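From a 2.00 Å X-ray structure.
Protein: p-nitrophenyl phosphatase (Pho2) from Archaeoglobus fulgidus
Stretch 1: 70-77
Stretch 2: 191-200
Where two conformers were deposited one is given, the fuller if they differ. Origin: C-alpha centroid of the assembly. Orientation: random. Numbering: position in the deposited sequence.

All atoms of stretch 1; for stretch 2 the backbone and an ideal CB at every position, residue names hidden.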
# COMPACT_ATOMS: atom_id res chain seq x y z
N GLU A 70 -7.17 -12.23 32.99
CA GLU A 70 -6.04 -11.94 32.10
C GLU A 70 -5.73 -13.04 31.06
O GLU A 70 -5.65 -12.81 29.83
CB GLU A 70 -4.78 -11.80 32.98
CG GLU A 70 -4.06 -10.48 32.90
CD GLU A 70 -2.97 -10.38 33.97
OE1 GLU A 70 -1.86 -10.93 33.78
OE2 GLU A 70 -3.25 -9.75 35.01
N ASP A 71 -5.53 -14.25 31.55
CA ASP A 71 -4.97 -15.27 30.68
C ASP A 71 -6.00 -15.83 29.69
O ASP A 71 -5.64 -16.49 28.73
CB ASP A 71 -4.22 -16.32 31.50
CG ASP A 71 -2.94 -15.74 32.13
OD1 ASP A 71 -2.27 -14.89 31.50
OD2 ASP A 71 -2.61 -16.11 33.26
N GLU A 72 -7.27 -15.50 29.89
CA GLU A 72 -8.32 -15.90 28.97
C GLU A 72 -8.46 -14.96 27.74
O GLU A 72 -9.37 -15.18 26.96
CB GLU A 72 -9.68 -15.92 29.69
CG GLU A 72 -9.86 -17.00 30.72
CD GLU A 72 -11.20 -16.86 31.44
OE1 GLU A 72 -11.32 -15.95 32.29
OE2 GLU A 72 -12.13 -17.63 31.14
N ILE A 73 -7.61 -13.93 27.62
CA ILE A 73 -7.68 -12.92 26.53
C ILE A 73 -6.37 -12.96 25.75
O ILE A 73 -5.31 -12.78 26.35
CB ILE A 73 -7.77 -11.43 27.04
CG1 ILE A 73 -8.87 -11.19 28.08
CG2 ILE A 73 -8.01 -10.50 25.86
CD1 ILE A 73 -10.22 -11.20 27.50
N LEU A 74 -6.44 -13.20 24.45
CA LEU A 74 -5.27 -13.17 23.59
C LEU A 74 -5.56 -12.20 22.45
O LEU A 74 -6.33 -12.53 21.52
CB LEU A 74 -4.93 -14.57 23.06
CG LEU A 74 -3.58 -14.79 22.33
CD1 LEU A 74 -2.36 -14.42 23.19
CD2 LEU A 74 -3.49 -16.20 21.88
N VAL A 75 -4.96 -11.02 22.53
CA VAL A 75 -5.15 -9.99 21.51
C VAL A 75 -3.82 -9.77 20.77
O VAL A 75 -2.73 -10.01 21.31
CB VAL A 75 -5.74 -8.69 22.12
CG1 VAL A 75 -4.74 -8.03 23.15
CG2 VAL A 75 -6.21 -7.72 20.98
N ALA A 76 -3.94 -9.39 19.50
CA ALA A 76 -2.81 -9.38 18.60
C ALA A 76 -1.73 -8.46 19.11
O ALA A 76 -0.57 -8.72 18.89
CB ALA A 76 -3.26 -8.98 17.14
N THR A 77 -2.09 -7.36 19.76
CA THR A 77 -1.07 -6.44 20.24
C THR A 77 -0.18 -7.16 21.27
O THR A 77 1.07 -7.20 21.16
CB THR A 77 -1.69 -5.20 20.91
OG1 THR A 77 -2.63 -5.62 21.91
CG2 THR A 77 -2.40 -4.26 19.84
N UNK A 191 0.53 -18.64 14.36
CA UNK A 191 1.20 -18.04 15.50
C UNK A 191 0.23 -17.72 16.67
O UNK A 191 0.42 -18.25 17.76
CB UNK A 191 1.91 -16.76 15.05
N UNK A 192 -0.80 -16.88 16.48
CA UNK A 192 -1.71 -16.58 17.60
C UNK A 192 -2.50 -17.84 18.05
O UNK A 192 -2.70 -18.08 19.27
CB UNK A 192 -2.68 -15.47 17.19
N UNK A 193 -2.82 -18.70 17.09
CA UNK A 193 -3.58 -19.91 17.36
C UNK A 193 -2.83 -20.95 18.24
O UNK A 193 -3.42 -21.53 19.17
CB UNK A 193 -3.97 -20.55 16.03
N UNK A 194 -1.55 -21.17 17.97
CA UNK A 194 -0.75 -22.07 18.76
C UNK A 194 -0.51 -21.46 20.14
O UNK A 194 -0.44 -22.19 21.13
CB UNK A 194 0.57 -22.38 18.06
N UNK A 195 -0.46 -20.13 20.23
CA UNK A 195 -0.34 -19.52 21.55
C UNK A 195 -1.61 -19.81 22.36
O UNK A 195 -1.52 -20.07 23.56
CB UNK A 195 -0.10 -18.01 21.43
N UNK A 196 -2.76 -19.74 21.70
CA UNK A 196 -4.04 -19.93 22.39
C UNK A 196 -4.20 -21.37 22.91
O UNK A 196 -4.67 -21.59 24.03
CB UNK A 196 -5.20 -19.58 21.45
N UNK A 197 -3.81 -22.33 22.07
CA UNK A 197 -3.72 -23.76 22.47
C UNK A 197 -2.82 -24.01 23.71
O UNK A 197 -3.25 -24.66 24.68
CB UNK A 197 -3.18 -24.58 21.29
N UNK A 198 -1.61 -23.47 23.66
CA UNK A 198 -0.66 -23.51 24.76
C UNK A 198 -1.27 -22.93 26.04
O UNK A 198 -1.18 -23.51 27.12
CB UNK A 198 0.61 -22.75 24.39
N UNK A 199 -1.91 -21.76 25.92
CA UNK A 199 -2.60 -21.15 27.06
C UNK A 199 -3.69 -22.10 27.55
O UNK A 199 -3.76 -22.38 28.73
CB UNK A 199 -3.19 -19.79 26.68
N UNK A 200 -4.51 -22.64 26.65
CA UNK A 200 -5.59 -23.53 27.03
C UNK A 200 -5.03 -24.81 27.68
O UNK A 200 -5.67 -25.43 28.50
CB UNK A 200 -6.45 -23.87 25.81

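Stretch 2 is helical throughout, and it runs nearly antiparallel to the short strand 73-75, the two axes closing to 9.7 Å. What stretch 1 offers the helix is chiefly the side chain of Leu74, with the backbone of Asp71 toward one end and that of Val75 and Ala76 toward the other. No hydrogen bond joins the two stretches; the contacts are chiefly packing around Leu74.

At position 191 the ideal CB has nothing of stretch 1 within 5.5 Å, so any helix-compatible residue would do; it is Val191.

Position 192 points toward stretch 1, its CB 4.8 Å from Leu74 CD2, and its nearest CA partner is Ala76. A medium or long apolar chain, such as leucine, isoleucine or methionine, could cover the leucine and reach on to the backbone beyond. The residue is Ile192. Its CG1 lies 3.6 Å from Leu74 CD2, and with both chi angles t the chain extends until Ile192 CD1 sits 4.3 Å from Ala76 N.

Positions 193 and 194 point away, and stretch 1 imposes no choice on them. They hold Met193, present as selenomethionine, and Arg194.

Position 195 again points toward the strand, with CB 3.9 Å from Leu74 CD2. An aliphatic residue would suit, as would a longer polar one whose methylenes pass the leucine while its head group lies elsewhere. Glu195 is of the second kind: its CG packs 3.8 Å from Leu74 CD1, and its carboxylate oxygens are hydrogen-bonded elsewhere in the structure.

Position 196 is the tightest. The CA of position 196 is 7.0 Å from Leu74 CA, and its CB, directed sideways, is already 3.8 Å from Leu74 CD2. A small residue suits such close packing, with alanine the natural helix former. Ala196 is found, its CB making apolar contact with Leu74 CD2. Leu74 CD2 also lies 3.6 Å from Ala196 N, so the leucine packs against the helix backbone itself.

Positions 197 and 198 are out of reach of stretch 1 and could be polar or apolar; they are Leu197 and Asp198.

Position 199 points toward stretch 1, its CB 4.6 Å from Asp71 O. An aliphatic residue could fill the space between this carbonyl and Leu74, though a donor might also be imagined near the oxygen. The residue is Ile199. Ile199 CG2 lies 3.3 Å from Asp71 O, and Ile199 CD1 lies 4.1 Å from Leu74 CD1.

At position 200 the CB is directed sideways, beyond contact, leaving the choice open; the residue is Leu200.

Stretch 2, residues 191-200: VIMREALDIL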
# COMPACT_ATOMS: atom_id res chain seq x y z
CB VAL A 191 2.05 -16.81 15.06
CG1 VAL A 191 2.72 -16.22 16.24
CG2 VAL A 191 3.11 -17.25 14.01
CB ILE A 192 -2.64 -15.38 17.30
CG1 ILE A 192 -3.33 -14.90 18.58
CG2 ILE A 192 -3.63 -15.73 16.20
CD1 ILE A 192 -3.94 -13.52 18.43
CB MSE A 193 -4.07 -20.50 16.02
CG MSE A 193 -5.01 -19.52 15.28
SE MSE A 193 -6.57 -18.86 16.30
CE MSE A 193 -7.73 -20.45 16.32
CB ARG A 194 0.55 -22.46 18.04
CG ARG A 194 0.22 -23.24 16.74
CD ARG A 194 1.37 -24.03 16.08
NE ARG A 194 0.92 -24.60 14.79
CZ ARG A 194 0.08 -25.63 14.66
NH1 ARG A 194 -0.29 -26.02 13.44
NH2 ARG A 194 -0.42 -26.27 15.73
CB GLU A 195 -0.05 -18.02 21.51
CG GLU A 195 0.01 -17.34 22.89
CD GLU A 195 1.21 -17.76 23.75
OE1 GLU A 195 2.07 -18.53 23.27
OE2 GLU A 195 1.31 -17.31 24.91
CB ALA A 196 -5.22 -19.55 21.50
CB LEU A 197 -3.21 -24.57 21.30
CG LEU A 197 -4.17 -24.76 20.14
CD1 LEU A 197 -3.59 -25.72 19.10
CD2 LEU A 197 -5.49 -25.32 20.63
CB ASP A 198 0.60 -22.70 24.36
CG ASP A 198 1.83 -23.06 25.21
OD1 ASP A 198 1.83 -22.75 26.41
OD2 ASP A 198 2.80 -23.65 24.66
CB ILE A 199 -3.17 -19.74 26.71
CG1 ILE A 199 -2.00 -18.74 26.57
CG2 ILE A 199 -4.19 -19.27 27.78
CD1 ILE A 199 -2.39 -17.40 25.96
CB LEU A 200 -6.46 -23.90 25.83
CG LEU A 200 -7.48 -22.87 25.31
CD1 LEU A 200 -8.03 -23.29 23.97
CD2 LEU A 200 -8.61 -22.62 26.32
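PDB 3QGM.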